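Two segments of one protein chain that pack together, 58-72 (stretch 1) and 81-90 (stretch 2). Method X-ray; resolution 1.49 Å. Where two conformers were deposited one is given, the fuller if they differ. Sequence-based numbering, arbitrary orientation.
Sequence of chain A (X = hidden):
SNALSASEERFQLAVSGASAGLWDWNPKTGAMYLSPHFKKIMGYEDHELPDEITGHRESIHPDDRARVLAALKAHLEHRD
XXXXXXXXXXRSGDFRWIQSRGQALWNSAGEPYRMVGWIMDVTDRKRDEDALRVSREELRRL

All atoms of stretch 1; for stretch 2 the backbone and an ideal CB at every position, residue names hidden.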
# COMPACT_ATOMS: atom_id res chain seq x y z
N GLU A 58 -1.09 -4.28 11.17
CA GLU A 58 -0.34 -3.49 12.14
C GLU A 58 1.07 -3.05 11.68
O GLU A 58 1.81 -2.39 12.43
CB GLU A 58 -0.23 -4.27 13.46
CG GLU A 58 0.78 -3.70 14.49
CD GLU A 58 2.19 -4.28 14.34
OE1 GLU A 58 3.11 -3.81 15.05
OE2 GLU A 58 2.38 -5.19 13.52
N SER A 59 1.44 -3.39 10.45
CA SER A 59 2.84 -3.34 10.04
C SER A 59 3.40 -1.99 9.56
O SER A 59 4.60 -1.88 9.29
CB SER A 59 3.05 -4.40 8.97
OG SER A 59 2.13 -4.18 7.91
N ILE A 60 2.55 -0.98 9.44
CA ILE A 60 2.99 0.32 8.95
C ILE A 60 4.08 0.91 9.83
O ILE A 60 4.07 0.75 11.06
CB ILE A 60 1.83 1.32 8.83
CG1 ILE A 60 0.82 0.82 7.80
CG2 ILE A 60 2.33 2.69 8.42
CD1 ILE A 60 0.11 1.94 7.10
N HIS A 61 5.04 1.59 9.21
CA HIS A 61 6.14 2.23 9.94
C HIS A 61 5.56 3.34 10.82
O HIS A 61 4.72 4.10 10.35
CB HIS A 61 7.12 2.84 8.95
CG HIS A 61 8.51 2.98 9.48
ND1 HIS A 61 8.78 3.50 10.72
CD2 HIS A 61 9.71 2.66 8.94
CE1 HIS A 61 10.08 3.49 10.93
NE2 HIS A 61 10.67 2.99 9.86
N PRO A 62 6.00 3.44 12.08
CA PRO A 62 5.50 4.50 12.97
C PRO A 62 5.50 5.90 12.38
O PRO A 62 4.58 6.63 12.68
CB PRO A 62 6.47 4.44 14.17
CG PRO A 62 7.59 3.50 13.74
CD PRO A 62 6.96 2.56 12.76
N ASP A 63 6.49 6.27 11.57
CA ASP A 63 6.53 7.62 10.99
C ASP A 63 5.48 7.90 9.91
O ASP A 63 5.11 9.05 9.69
CB ASP A 63 7.92 7.96 10.46
CG ASP A 63 8.88 8.32 11.55
OD1 ASP A 63 8.47 8.29 12.73
OD2 ASP A 63 10.04 8.63 11.23
N ASP A 64 4.99 6.85 9.25
CA ASP A 64 4.02 7.00 8.16
C ASP A 64 2.57 6.79 8.57
O ASP A 64 1.65 7.14 7.82
CB ASP A 64 4.35 6.00 7.04
CG ASP A 64 5.71 6.25 6.43
OD1 ASP A 64 6.15 7.43 6.41
OD2 ASP A 64 6.35 5.25 5.97
N ARG A 65 2.37 6.18 9.73
CA ARG A 65 1.07 5.76 10.23
C ARG A 65 0.02 6.85 10.12
O ARG A 65 -1.04 6.64 9.56
CB ARG A 65 1.21 5.26 11.68
CG ARG A 65 -0.02 4.56 12.29
CD ARG A 65 0.37 3.28 13.05
NE ARG A 65 1.36 3.50 14.11
CZ ARG A 65 2.36 2.67 14.44
NH1 ARG A 65 2.55 1.52 13.77
NH2 ARG A 65 3.18 2.98 15.44
N ALA A 66 0.32 8.03 10.63
CA ALA A 66 -0.66 9.11 10.62
C ALA A 66 -0.96 9.55 9.20
O ALA A 66 -2.11 9.71 8.83
CB ALA A 66 -0.16 10.27 11.44
N ARG A 67 0.08 9.75 8.40
CA ARG A 67 -0.09 10.21 7.03
C ARG A 67 -0.99 9.25 6.25
O ARG A 67 -1.91 9.69 5.54
CB ARG A 67 1.27 10.31 6.35
CG ARG A 67 1.21 11.00 4.99
CD ARG A 67 2.59 11.37 4.50
NE ARG A 67 3.55 10.31 4.73
CZ ARG A 67 3.73 9.29 3.91
NH1 ARG A 67 3.01 9.20 2.81
NH2 ARG A 67 4.64 8.36 4.18
N VAL A 68 -0.72 7.96 6.39
CA VAL A 68 -1.48 6.93 5.66
C VAL A 68 -2.94 6.88 6.10
O VAL A 68 -3.84 6.91 5.26
CB VAL A 68 -0.84 5.52 5.82
CG1 VAL A 68 -1.73 4.43 5.22
CG2 VAL A 68 0.54 5.50 5.19
N LEU A 69 -3.18 6.80 7.40
CA LEU A 69 -4.54 6.72 7.91
C LEU A 69 -5.31 7.96 7.48
O LEU A 69 -6.48 7.87 7.12
CB LEU A 69 -4.57 6.62 9.44
CG LEU A 69 -3.83 5.51 10.19
CD1 LEU A 69 -3.89 5.78 11.68
CD2 LEU A 69 -4.39 4.12 9.89
N ALA A 70 -4.67 9.12 7.54
CA ALA A 70 -5.32 10.34 7.12
C ALA A 70 -5.72 10.30 5.64
O ALA A 70 -6.82 10.72 5.29
CB ALA A 70 -4.44 11.57 7.43
N ALA A 71 -4.85 9.77 4.78
CA ALA A 71 -5.17 9.73 3.36
C ALA A 71 -6.33 8.77 3.09
O ALA A 71 -7.17 9.03 2.23
CB ALA A 71 -3.95 9.37 2.52
N LEU A 72 -6.38 7.68 3.85
CA LEU A 72 -7.51 6.74 3.74
C LEU A 72 -8.82 7.42 4.11
O LEU A 72 -9.85 7.21 3.46
CB LEU A 72 -7.30 5.50 4.62
CG LEU A 72 -8.36 4.42 4.44
CD1 LEU A 72 -8.61 4.17 2.98
CD2 LEU A 72 -7.91 3.15 5.09
N UNK A 81 -8.44 11.26 -3.95
CA UNK A 81 -7.67 10.14 -4.47
C UNK A 81 -6.87 9.42 -3.38
O UNK A 81 -6.33 10.05 -2.46
CB UNK A 81 -6.72 10.63 -5.57
N UNK A 82 -6.83 8.09 -3.45
CA UNK A 82 -5.96 7.30 -2.59
C UNK A 82 -4.79 6.75 -3.40
O UNK A 82 -4.96 5.88 -4.26
CB UNK A 82 -6.74 6.16 -1.93
N UNK A 83 -3.61 7.29 -3.12
CA UNK A 83 -2.36 6.93 -3.79
C UNK A 83 -1.20 7.39 -2.92
O UNK A 83 -0.77 8.53 -2.99
CB UNK A 83 -2.28 7.55 -5.19
N UNK A 84 -0.70 6.50 -2.09
CA UNK A 84 0.31 6.93 -1.14
C UNK A 84 1.52 6.03 -1.24
O UNK A 84 1.43 4.92 -1.74
CB UNK A 84 -0.24 6.93 0.29
N UNK A 85 2.66 6.53 -0.77
CA UNK A 85 3.82 5.70 -0.61
C UNK A 85 4.18 5.65 0.85
O UNK A 85 4.16 6.67 1.54
CB UNK A 85 4.99 6.21 -1.45
N UNK A 86 4.50 4.46 1.35
CA UNK A 86 4.86 4.33 2.75
C UNK A 86 5.63 3.05 3.06
O UNK A 86 5.77 2.18 2.21
CB UNK A 86 3.60 4.39 3.61
N UNK A 87 6.14 2.95 4.29
CA UNK A 87 6.93 1.81 4.70
C UNK A 87 6.08 0.82 5.47
O UNK A 87 5.29 1.20 6.33
CB UNK A 87 8.12 2.26 5.54
N UNK A 88 6.27 -0.46 5.14
CA UNK A 88 5.66 -1.58 5.85
C UNK A 88 6.72 -2.58 6.31
O UNK A 88 7.71 -2.82 5.62
CB UNK A 88 4.63 -2.28 4.96
N UNK A 89 6.50 -3.15 7.49
CA UNK A 89 7.38 -4.17 8.05
C UNK A 89 7.05 -5.52 7.41
O UNK A 89 5.94 -6.04 7.52
CB UNK A 89 7.24 -4.24 9.57
N UNK A 90 8.04 -6.08 6.72
CA UNK A 90 7.88 -7.37 6.05
C UNK A 90 8.00 -8.55 7.04
O UNK A 90 8.31 -8.36 8.22
CB UNK A 90 8.92 -7.51 4.94

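Stretch 2 runs as a strand nearly antiparallel to helix 65-72, their axes 8.9 Å apart at closest approach. Position 81 precedes the strand; its CB points away, so many residues would suit it, and Thr81 makes no contact.

At position 82 the CB points toward the helix but stays 5.1 Å from Ala71 O, leaving room for a long, flat or branched apolar group. The residue is Tyr82. Its ring lies with Leu72 CD1 over one face, and its CE1 comes 4.1 Å from Leu72 CB; the hydroxyl end reaches Val68, with OH 3.9 Å from Val68 CG1.

The CB of position 83 points away; Asp83 bonds elsewhere in the structure.

Position 84 faces the helix again: its CB lies 4.7 Å from Arg67 NH1, 5.0 Å from Ala71 CB and 5.2 Å from Val68 CG2. A medium-sized aliphatic residue suits the Ala71 and Val68 side, while the guanidinium alongside would also tolerate a small polar one. Val84 packs CG1 3.7 Å from Ala71 CB.

At position 85 the CB points sideways with no stretch 1 atom within 5.5 Å, so the side chain is little constrained, and that of Glu85 leads away. Its backbone matters more: Arg67 NH1 and NH2 both donate to Glu85 O, at 3.1 and 3.2 Å.

Position 86 has its CB only 3.6 Å from Val68 CG2 and 3.7 Å from Asp64 OD2. A side chain can run along the apolar surface of Val68 and Ile60, where an aromatic or a long aliphatic group would serve. Tyr86, with chi1 in p, sets its ring face under Val68 CG2, 3.7 Å from the ring centroid in a CH-pi contact, while CE1 lies 3.4 Å from Ile60 CD1.

The CB of position 87 points toward stretch 1, 3.5 Å from Asp64 OD2 and 3.6 Å from His61 CB; the carboxylate favours a basic group, lysine or arginine, and the imidazole face offers a surface for a flat one. In Arg87, NH2 donates to Asp64 OD1 (2.8 Å) and NE to Asp64 OD2 (2.9 Å), forming a two-pronged salt bridge, and the guanidinium lies over a face of the His61 ring. Its backbone N also donates to Asp64 OD2 (2.9 Å), while its O accepts from His61 N (2.9 Å).

At position 88, bridged to Ile60, the CB points sideways, 4.3 Å from Ser59 OG; a compact residue would suit, as Val88 does.

Position 89 has a sideways CB 3.6 Å from Ser59 O, compatible with many side chains; that of Arg89 leads away, while its backbone N donates to Ser59 O (2.9 Å). Position 90 points away, and Thr90 makes no contact.

Stretch 2, residues 81-90: TYDVEYRVRT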
# COMPACT_ATOMS: atom_id res chain seq x y z
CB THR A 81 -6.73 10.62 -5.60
OG1 THR A 81 -7.52 11.04 -6.72
CG2 THR A 81 -5.81 9.52 -6.04
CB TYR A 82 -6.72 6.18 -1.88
CG TYR A 82 -5.90 5.46 -0.84
CD1 TYR A 82 -5.66 6.02 0.41
CD2 TYR A 82 -5.35 4.21 -1.10
CE1 TYR A 82 -4.90 5.36 1.36
CE2 TYR A 82 -4.60 3.53 -0.15
CZ TYR A 82 -4.37 4.11 1.07
OH TYR A 82 -3.62 3.42 2.00
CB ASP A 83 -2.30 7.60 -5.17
CG ASP A 83 -1.11 7.15 -5.98
OD1 ASP A 83 -0.06 6.82 -5.39
OD2 ASP A 83 -1.22 7.14 -7.22
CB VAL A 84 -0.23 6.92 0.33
CG1 VAL A 84 -1.15 8.07 0.56
CG2 VAL A 84 -0.92 5.58 0.66
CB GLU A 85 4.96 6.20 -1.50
CG GLU A 85 4.60 6.09 -2.98
CD GLU A 85 5.75 6.42 -3.92
OE1 GLU A 85 6.70 7.12 -3.50
OE2 GLU A 85 5.68 5.98 -5.08
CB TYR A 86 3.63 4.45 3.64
CG TYR A 86 2.56 3.39 3.46
CD1 TYR A 86 2.54 2.23 4.24
CD2 TYR A 86 1.54 3.58 2.54
CE1 TYR A 86 1.55 1.29 4.10
CE2 TYR A 86 0.54 2.65 2.39
CZ TYR A 86 0.54 1.51 3.17
OH TYR A 86 -0.48 0.59 3.01
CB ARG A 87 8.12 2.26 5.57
CG ARG A 87 9.26 2.92 4.79
CD ARG A 87 10.05 3.84 5.67
NE ARG A 87 9.21 4.92 6.18
CZ ARG A 87 9.65 5.96 6.90
NH1 ARG A 87 10.94 6.06 7.19
NH2 ARG A 87 8.79 6.89 7.31
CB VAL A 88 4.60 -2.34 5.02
CG1 VAL A 88 3.36 -1.50 4.83
CG2 VAL A 88 5.16 -2.81 3.70
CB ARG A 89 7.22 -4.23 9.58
CG ARG A 89 8.33 -4.98 10.29
CD ARG A 89 8.15 -4.98 11.81
NE ARG A 89 8.60 -3.75 12.46
CZ ARG A 89 9.82 -3.58 12.98
NH1 ARG A 89 10.72 -4.55 12.90
NH2 ARG A 89 10.14 -2.43 13.57
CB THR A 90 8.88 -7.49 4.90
OG1 THR A 90 10.21 -7.39 5.41
CG2 THR A 90 8.67 -6.36 3.91
O HOH W 1 9.91 9.81 8.54
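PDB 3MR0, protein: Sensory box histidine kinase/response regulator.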